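Local coordinates for protein ATP grasp ligase (Microcystis aeruginosa MRC, PDB 5IG9) that probably acts as an ATP-dependent carboxylate-amine ligase of the ATP-grasp superfamily, perhaps related to ribosomal S6-glutamic acid ligases, at residues 194-197 against 198-201; 125-128 against 129-133; 60-64 against 65-69. One frame throughout, in Å; residues are numbered along the deposited sequence.

Contact 1: 194-197 against 198-201; sequences DNLE and GLQF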
loop_
_atom_site.group_PDB
_atom_site.type_symbol
_atom_site.label_atom_id
_atom_site.label_comp_id
_atom_site.label_asym_id
_atom_site.label_seq_id
_atom_site.Cartn_x
_atom_site.Cartn_y
_atom_site.Cartn_z
ATOM N N ASP A 194 -31.488 -11.968 4.428
ATOM C CA ASP A 194 -32.561 -11.534 3.542
ATOM C C ASP A 194 -32.346 -10.125 3.002
ATOM O O ASP A 194 -33.166 -9.648 2.210
ATOM C CB ASP A 194 -33.910 -11.608 4.268
ATOM C CG ASP A 194 -34.408 -13.034 4.439
ATOM O OD1 ASP A 194 -34.235 -13.844 3.504
ATOM O OD2 ASP A 194 -34.974 -13.341 5.509
ATOM N N ASN A 195 -31.270 -9.454 3.406
ATOM C CA ASN A 195 -30.960 -8.092 2.981
ATOM C C ASN A 195 -29.547 -8.026 2.419
ATOM O O ASN A 195 -28.757 -7.136 2.744
ATOM C CB ASN A 195 -31.133 -7.118 4.141
ATOM C CG ASN A 195 -32.490 -7.237 4.798
ATOM O OD1 ASN A 195 -33.497 -7.467 4.128
ATOM N ND2 ASN A 195 -32.525 -7.094 6.117
ATOM N N LEU A 196 -29.215 -8.976 1.550
ATOM C CA LEU A 196 -27.890 -9.050 0.950
ATOM C C LEU A 196 -27.747 -8.191 -0.299
ATOM O O LEU A 196 -26.702 -8.259 -0.956
ATOM C CB LEU A 196 -27.548 -10.500 0.597
ATOM C CG LEU A 196 -27.257 -11.493 1.719
ATOM C CD1 LEU A 196 -26.821 -12.812 1.110
ATOM C CD2 LEU A 196 -26.194 -10.960 2.657
ATOM N N GLU A 197 -28.758 -7.392 -0.644
ATOM C CA GLU A 197 -28.715 -6.640 -1.891
ATOM C C GLU A 197 -27.673 -5.528 -1.870
ATOM O O GLU A 197 -27.230 -5.091 -2.938
ATOM C CB GLU A 197 -30.100 -6.068 -2.197
ATOM C CG GLU A 197 -30.659 -5.200 -1.088
ATOM C CD GLU A 197 -32.125 -5.466 -0.827
ATOM O OE1 GLU A 197 -32.504 -5.588 0.358
ATOM O OE2 GLU A 197 -32.897 -5.562 -1.805
ATOM N N GLY A 198 -27.260 -5.073 -0.688
ATOM C CA GLY A 198 -26.238 -4.050 -0.595
ATOM C C GLY A 198 -24.835 -4.508 -0.929
ATOM O O GLY A 198 -23.922 -3.677 -0.957
ATOM N N LEU A 199 -24.634 -5.806 -1.183
ATOM C CA LEU A 199 -23.306 -6.306 -1.518
ATOM C C LEU A 199 -22.818 -5.806 -2.869
ATOM O O LEU A 199 -21.605 -5.770 -3.099
ATOM C CB LEU A 199 -23.297 -7.835 -1.505
ATOM C CG LEU A 199 -23.105 -8.506 -0.145
ATOM C CD1 LEU A 199 -23.134 -10.020 -0.287
ATOM C CD2 LEU A 199 -21.803 -8.048 0.488
ATOM N N GLN A 200 -23.730 -5.419 -3.764
ATOM C CA GLN A 200 -23.329 -4.892 -5.062
ATOM C C GLN A 200 -22.661 -3.529 -4.961
ATOM O O GLN A 200 -22.124 -3.050 -5.964
ATOM C CB GLN A 200 -24.539 -4.798 -5.993
ATOM C CG GLN A 200 -25.560 -3.748 -5.585
ATOM C CD GLN A 200 -26.730 -3.664 -6.550
ATOM O OE1 GLN A 200 -26.551 -3.708 -7.769
ATOM N NE2 GLN A 200 -27.939 -3.557 -6.007
ATOM N N PHE A 201 -22.683 -2.895 -3.789
ATOM C CA PHE A 201 -22.037 -1.606 -3.594
ATOM C C PHE A 201 -20.779 -1.688 -2.742
ATOM O O PHE A 201 -19.996 -0.732 -2.736
ATOM C CB PHE A 201 -23.017 -0.610 -2.960
ATOM C CG PHE A 201 -24.327 -0.505 -3.690
ATOM C CD1 PHE A 201 -24.366 -0.090 -5.009
ATOM C CD2 PHE A 201 -25.518 -0.819 -3.053
ATOM C CE1 PHE A 201 -25.567 0.005 -5.687
ATOM C CE2 PHE A 201 -26.724 -0.725 -3.726
ATOM C CZ PHE A 201 -26.748 -0.311 -5.043
#
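The backbone bond between L199 and L196 sets the turn: L199 N donates to L196 O at 3.2 Å, with an N-H...O angle of 165°. The three-residue step is that of a 3-10 turn. A second bond of the same spacing runs from F201 N to G198 O at 3.2 Å.

Apolar contact follows the same step. L196 CD2 and L199 CD1 come to 4.3 Å, a loose touch between the two leucines. Both lie on V151 of helix 148-157, and each also packs on an aromatic side chain of another protein's chain.

The methylene CG of Q200 meets both a carbonyl oxygen and a ring. Q200 turns this CG between its own N and carbonyl carbon (chi1 68°), which brings it to 3.4 Å from E197 O. The same methylene sits 3.5 Å above the centre of the F201 ring, a CH-pi-like approach within 198-201, while F201 also packs on M85 of the second subunit.

Two main-chain bonds of the 3-10 kind thus shape this short turn, while its leucines serve apolar contacts with helix 148-157 and with the other protein.

Contact 2: 125-128 against 129-133; sequences KQLQ and LQVAR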
loop_
_atom_site.group_PDB
_atom_site.type_symbol
_atom_site.label_atom_id
_atom_site.label_comp_id
_atom_site.label_asym_id
_atom_site.label_seq_id
_atom_site.Cartn_x
_atom_site.Cartn_y
_atom_site.Cartn_z
ATOM N N LYS A 125 -4.738 -9.835 3.865
ATOM C CA LYS A 125 -5.206 -10.841 4.812
ATOM C C LYS A 125 -5.555 -12.151 4.119
ATOM O O LYS A 125 -5.453 -13.220 4.730
ATOM C CB LYS A 125 -6.402 -10.302 5.597
ATOM C CG LYS A 125 -6.045 -9.124 6.494
ATOM C CD LYS A 125 -7.271 -8.517 7.151
ATOM C CE LYS A 125 -6.892 -7.349 8.050
ATOM N NZ LYS A 125 -8.085 -6.691 8.661
ATOM N N GLN A 126 -5.959 -12.096 2.848
ATOM C CA GLN A 126 -6.172 -13.326 2.096
ATOM C C GLN A 126 -4.867 -14.078 1.874
ATOM O O GLN A 126 -4.857 -15.315 1.868
ATOM C CB GLN A 126 -6.838 -13.019 0.756
ATOM C CG GLN A 126 -7.200 -14.258 -0.043
ATOM C CD GLN A 126 -7.668 -13.932 -1.447
ATOM O OE1 GLN A 126 -8.080 -12.805 -1.732
ATOM N NE2 GLN A 126 -7.597 -14.914 -2.336
ATOM N N LEU A 127 -3.760 -13.353 1.693
ATOM C CA LEU A 127 -2.467 -14.009 1.541
ATOM C C LEU A 127 -1.951 -14.548 2.869
ATOM O O LEU A 127 -1.256 -15.569 2.894
ATOM C CB LEU A 127 -1.458 -13.036 0.934
ATOM C CG LEU A 127 -0.054 -13.572 0.653
ATOM C CD1 LEU A 127 -0.088 -14.679 -0.390
ATOM C CD2 LEU A 127 0.847 -12.438 0.210
ATOM N N GLN A 128 -2.276 -13.882 3.978
ATOM C CA GLN A 128 -1.888 -14.392 5.288
ATOM C C GLN A 128 -2.455 -15.789 5.515
ATOM O O GLN A 128 -1.720 -16.731 5.832
ATOM C CB GLN A 128 -2.367 -13.444 6.388
ATOM C CG GLN A 128 -1.793 -12.042 6.337
ATOM C CD GLN A 128 -2.280 -11.210 7.501
ATOM O OE1 GLN A 128 -2.921 -11.724 8.413
ATOM N NE2 GLN A 128 -1.978 -9.918 7.478
ATOM N N LEU A 129 -3.773 -15.937 5.344
ATOM C CA LEU A 129 -4.423 -17.219 5.598
ATOM C C LEU A 129 -3.914 -18.297 4.649
ATOM O O LEU A 129 -3.681 -19.439 5.059
ATOM C CB LEU A 129 -5.939 -17.063 5.470
ATOM C CG LEU A 129 -6.566 -15.948 6.311
ATOM C CD1 LEU A 129 -8.000 -15.684 5.889
ATOM C CD2 LEU A 129 -6.497 -16.295 7.785
ATOM N N GLN A 130 -3.729 -17.947 3.376
ATOM C CA GLN A 130 -3.257 -18.920 2.395
ATOM C C GLN A 130 -1.845 -19.397 2.711
ATOM O O GLN A 130 -1.550 -20.592 2.602
ATOM C CB GLN A 130 -3.316 -18.312 0.997
ATOM C CG GLN A 130 -2.544 -19.079 -0.051
ATOM C CD GLN A 130 -2.806 -18.547 -1.443
ATOM O OE1 GLN A 130 -3.918 -18.662 -1.964
ATOM N NE2 GLN A 130 -1.786 -17.948 -2.051
ATOM N N VAL A 131 -0.956 -18.480 3.095
ATOM C CA VAL A 131 0.413 -18.871 3.413
ATOM C C VAL A 131 0.456 -19.657 4.717
ATOM O O VAL A 131 1.207 -20.632 4.843
ATOM C CB VAL A 131 1.327 -17.633 3.456
ATOM C CG1 VAL A 131 2.691 -17.994 4.028
ATOM C CG2 VAL A 131 1.478 -17.051 2.061
ATOM N N ALA A 132 -0.352 -19.255 5.703
ATOM C CA ALA A 132 -0.422 -20.006 6.954
ATOM C C ALA A 132 -0.934 -21.421 6.718
ATOM O O ALA A 132 -0.433 -22.382 7.317
ATOM C CB ALA A 132 -1.314 -19.278 7.958
ATOM N N ARG A 133 -1.934 -21.572 5.846
ATOM C CA ARG A 133 -2.461 -22.900 5.551
ATOM C C ARG A 133 -1.445 -23.748 4.794
ATOM O O ARG A 133 -1.340 -24.956 5.032
ATOM C CB ARG A 133 -3.760 -22.783 4.758
ATOM C CG ARG A 133 -4.430 -24.108 4.465
ATOM C CD ARG A 133 -5.742 -23.907 3.730
ATOM N NE ARG A 133 -6.356 -25.178 3.369
ATOM C CZ ARG A 133 -6.166 -25.798 2.210
ATOM N NH1 ARG A 133 -5.378 -25.260 1.289
ATOM N NH2 ARG A 133 -6.766 -26.957 1.971
#
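K125 O accepts the N-H of L129, and the chain from 125 to 133 continues as one alpha-helix, each bond reaching four residues ahead. Q130 N bonds to Q126 O, and V131 N to L127 O at 2.9 Å with an N-H...O angle of 161°. A132 N meets Q128 O, also at 2.9 Å. The bond from L129 N to K125 O is longer, at 3.3 Å, though still close to straight.

On one flank L127 and V131 make the apolar contact, L127 CD1 lying 3.8 Å from V131 CG2 as the two side chains pass at a slant. L127 holds CG opposite its own N (chi1 -178°), and CD1 also lies 4.0 Å from the amide nitrogen NE2 of Q130. V131 continues onto L269 and Y272 of helix 260-273, and L127 onto F273. On another side L129 settles over the first turn, its CG 3.3 Å from K125 O, and packs against F292 and I139.

The amides of Q128 and Q130 have different partners. Q128 is held at both ends, NE2 donating to A122 O and OE1 accepting from I295 N, which should fix the rotation of its amide. Q130, extended beyond CG, sends NE2 to S107 O of the second subunit. Q126 packs on G103 and L127 on S107, both of the second subunit.

The apolar chains of this helix therefore pack on helix 260-273 and strand 290-296, with L127 also reaching the second subunit, while Q128 and Q130 supply side-chain hydrogen bonds: the former ties the helix to A122 and to strand 290-296, the latter crosses the dimer interface.

Contact 3: 60-64 against 65-69; sequences QKLEL and KEVSA
E63 O receives E66 N at 3.1 Å with an N-H...O angle of 154°, and L64 O receives V67 N in a weak bond of 3.4 Å, so the chain leaves strand 60-63 through two overlapping three-residue turns.

V67 CG2 rests 3.7 Å from L62 CD1, the two side chains crossing at about a right angle; L64 CD2 touches the same V67 methyl more loosely.

The charged chains lie outside this apolar patch. E63 and K65 run side by side and point the same way, E63 OE2 touching K65 CE at 3.4 Å. K65 starts with CG between its N and carbonyl carbon (chi1 64°) and then extends, which leaves NZ 4.1 Å from E63 OE2, too long for a salt bridge, though the opposite charges probably still attract. E66 is extended, its OE2 3.9 Å from E63 CB, and its OE1 is 4.7 Å from E63 OE2, a proximity of like charges.

The turn joins the edge strand 60-63 of the antiparallel sheet to strand 69-72 of the parallel sheet. L62 and L64 pack on I55 of strand 54-57, L62 also on F30 of strand 29-33, while V67 lies on L4 of strand 3-7.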
loop_
_atom_site.group_PDB
_atom_site.type_symbol
_atom_site.label_atom_id
_atom_site.label_comp_id
_atom_site.label_asym_id
_atom_site.label_seq_id
_atom_site.Cartn_x
_atom_site.Cartn_y
_atom_site.Cartn_z
ATOM N N GLN A 60 14.323 20.312 18.178
ATOM C CA GLN A 60 14.906 19.029 17.808
ATOM C C GLN A 60 15.181 18.969 16.311
ATOM O O GLN A 60 14.469 19.571 15.504
ATOM C CB GLN A 60 13.991 17.878 18.225
ATOM C CG GLN A 60 14.208 17.401 19.656
ATOM C CD GLN A 60 13.487 16.097 19.952
ATOM O OE1 GLN A 60 12.260 16.027 19.896
ATOM N NE2 GLN A 60 14.252 15.053 20.258
ATOM N N LYS A 61 16.223 18.223 15.950
ATOM C CA LYS A 61 16.735 18.191 14.588
ATOM C C LYS A 61 17.397 16.845 14.345
ATOM O O LYS A 61 18.232 16.409 15.143
ATOM C CB LYS A 61 17.729 19.338 14.363
ATOM C CG LYS A 61 18.476 19.286 13.042
ATOM C CD LYS A 61 19.111 20.633 12.730
ATOM C CE LYS A 61 18.049 21.692 12.462
ATOM N NZ LYS A 61 18.527 23.046 12.864
ATOM N N LEU A 62 17.027 16.191 13.248
ATOM C CA LEU A 62 17.491 14.839 12.955
ATOM C C LEU A 62 18.048 14.804 11.539
ATOM O O LEU A 62 17.301 14.979 10.573
ATOM C CB LEU A 62 16.351 13.827 13.131
ATOM C CG LEU A 62 16.599 12.320 13.018
ATOM C CD1 LEU A 62 16.088 11.811 11.682
ATOM C CD2 LEU A 62 18.067 11.949 13.218
ATOM N N GLU A 63 19.353 14.590 11.422
ATOM C CA GLU A 63 19.974 14.405 10.122
ATOM C C GLU A 63 19.812 12.953 9.698
ATOM O O GLU A 63 20.133 12.036 10.459
ATOM C CB GLU A 63 21.452 14.796 10.163
ATOM C CG GLU A 63 21.698 16.267 10.479
ATOM C CD GLU A 63 22.599 16.944 9.460
ATOM O OE1 GLU A 63 22.400 18.149 9.193
ATOM O OE2 GLU A 63 23.506 16.273 8.922
ATOM N N LEU A 64 19.307 12.743 8.482
ATOM C CA LEU A 64 18.954 11.397 8.048
ATOM C C LEU A 64 20.169 10.514 7.803
ATOM O O LEU A 64 20.018 9.291 7.717
ATOM C CB LEU A 64 18.095 11.465 6.789
ATOM C CG LEU A 64 16.758 12.174 6.995
ATOM C CD1 LEU A 64 16.010 12.285 5.682
ATOM C CD2 LEU A 64 15.918 11.449 8.033
ATOM N N LYS A 65 21.366 11.092 7.683
ATOM C CA LYS A 65 22.558 10.264 7.532
ATOM C C LYS A 65 22.927 9.552 8.826
ATOM O O LYS A 65 23.634 8.538 8.783
ATOM C CB LYS A 65 23.739 11.110 7.054
ATOM C CG LYS A 65 24.173 12.191 8.034
ATOM C CD LYS A 65 25.454 12.873 7.576
ATOM C CE LYS A 65 25.900 13.940 8.565
ATOM N NZ LYS A 65 27.187 14.571 8.157
ATOM N N GLU A 66 22.466 10.058 9.968
ATOM C CA GLU A 66 22.773 9.498 11.274
ATOM C C GLU A 66 21.731 8.488 11.738
ATOM O O GLU A 66 21.797 8.027 12.883
ATOM C CB GLU A 66 22.904 10.624 12.304
ATOM C CG GLU A 66 23.930 11.689 11.934
ATOM C CD GLU A 66 23.765 12.961 12.746
ATOM O OE1 GLU A 66 24.686 13.807 12.737
ATOM O OE2 GLU A 66 22.708 13.114 13.394
ATOM N N VAL A 67 20.776 8.141 10.879
ATOM C CA VAL A 67 19.748 7.164 11.219
ATOM C C VAL A 67 20.332 5.765 11.069
ATOM O O VAL A 67 20.757 5.367 9.978
ATOM C CB VAL A 67 18.498 7.348 10.345
ATOM C CG1 VAL A 67 17.625 6.101 10.379
ATOM C CG2 VAL A 67 17.704 8.564 10.810
ATOM N N SER A 68 20.367 5.019 12.174
ATOM C CA SER A 68 20.858 3.649 12.177
ATOM C C SER A 68 19.743 2.612 12.207
ATOM O O SER A 68 19.987 1.455 11.847
ATOM C CB SER A 68 21.789 3.424 13.376
ATOM O OG SER A 68 21.117 3.675 14.599
ATOM N N ALA A 69 18.536 2.993 12.619
ATOM C CA ALA A 69 17.410 2.073 12.667
ATOM C C ALA A 69 16.121 2.867 12.529
ATOM O O ALA A 69 16.065 4.046 12.888
ATOM C CB ALA A 69 17.391 1.257 13.964
#

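How the contacts relate
The three contacts follow one another along the chain as contact 3, contact 2 and contact 1, and none touches another. Contact 2 is the core member, its centre about 15 Å from the chain's centre, and part of a regular helix; contacts 1 and 3 are partly buried turns on opposite sides of that centre, their own centres about 51 Å apart. Segment 125-133 uses four-residue bonds, whereas 194-201 and 60-69 use three-residue ones. Both contact 1 and contact 2 meet the second subunit, the former by packing and the latter with a side-chain amide hydrogen bond (Q130) as well, whereas contact 3 links two sheets within its own chain and alone sets opposite charges near each other.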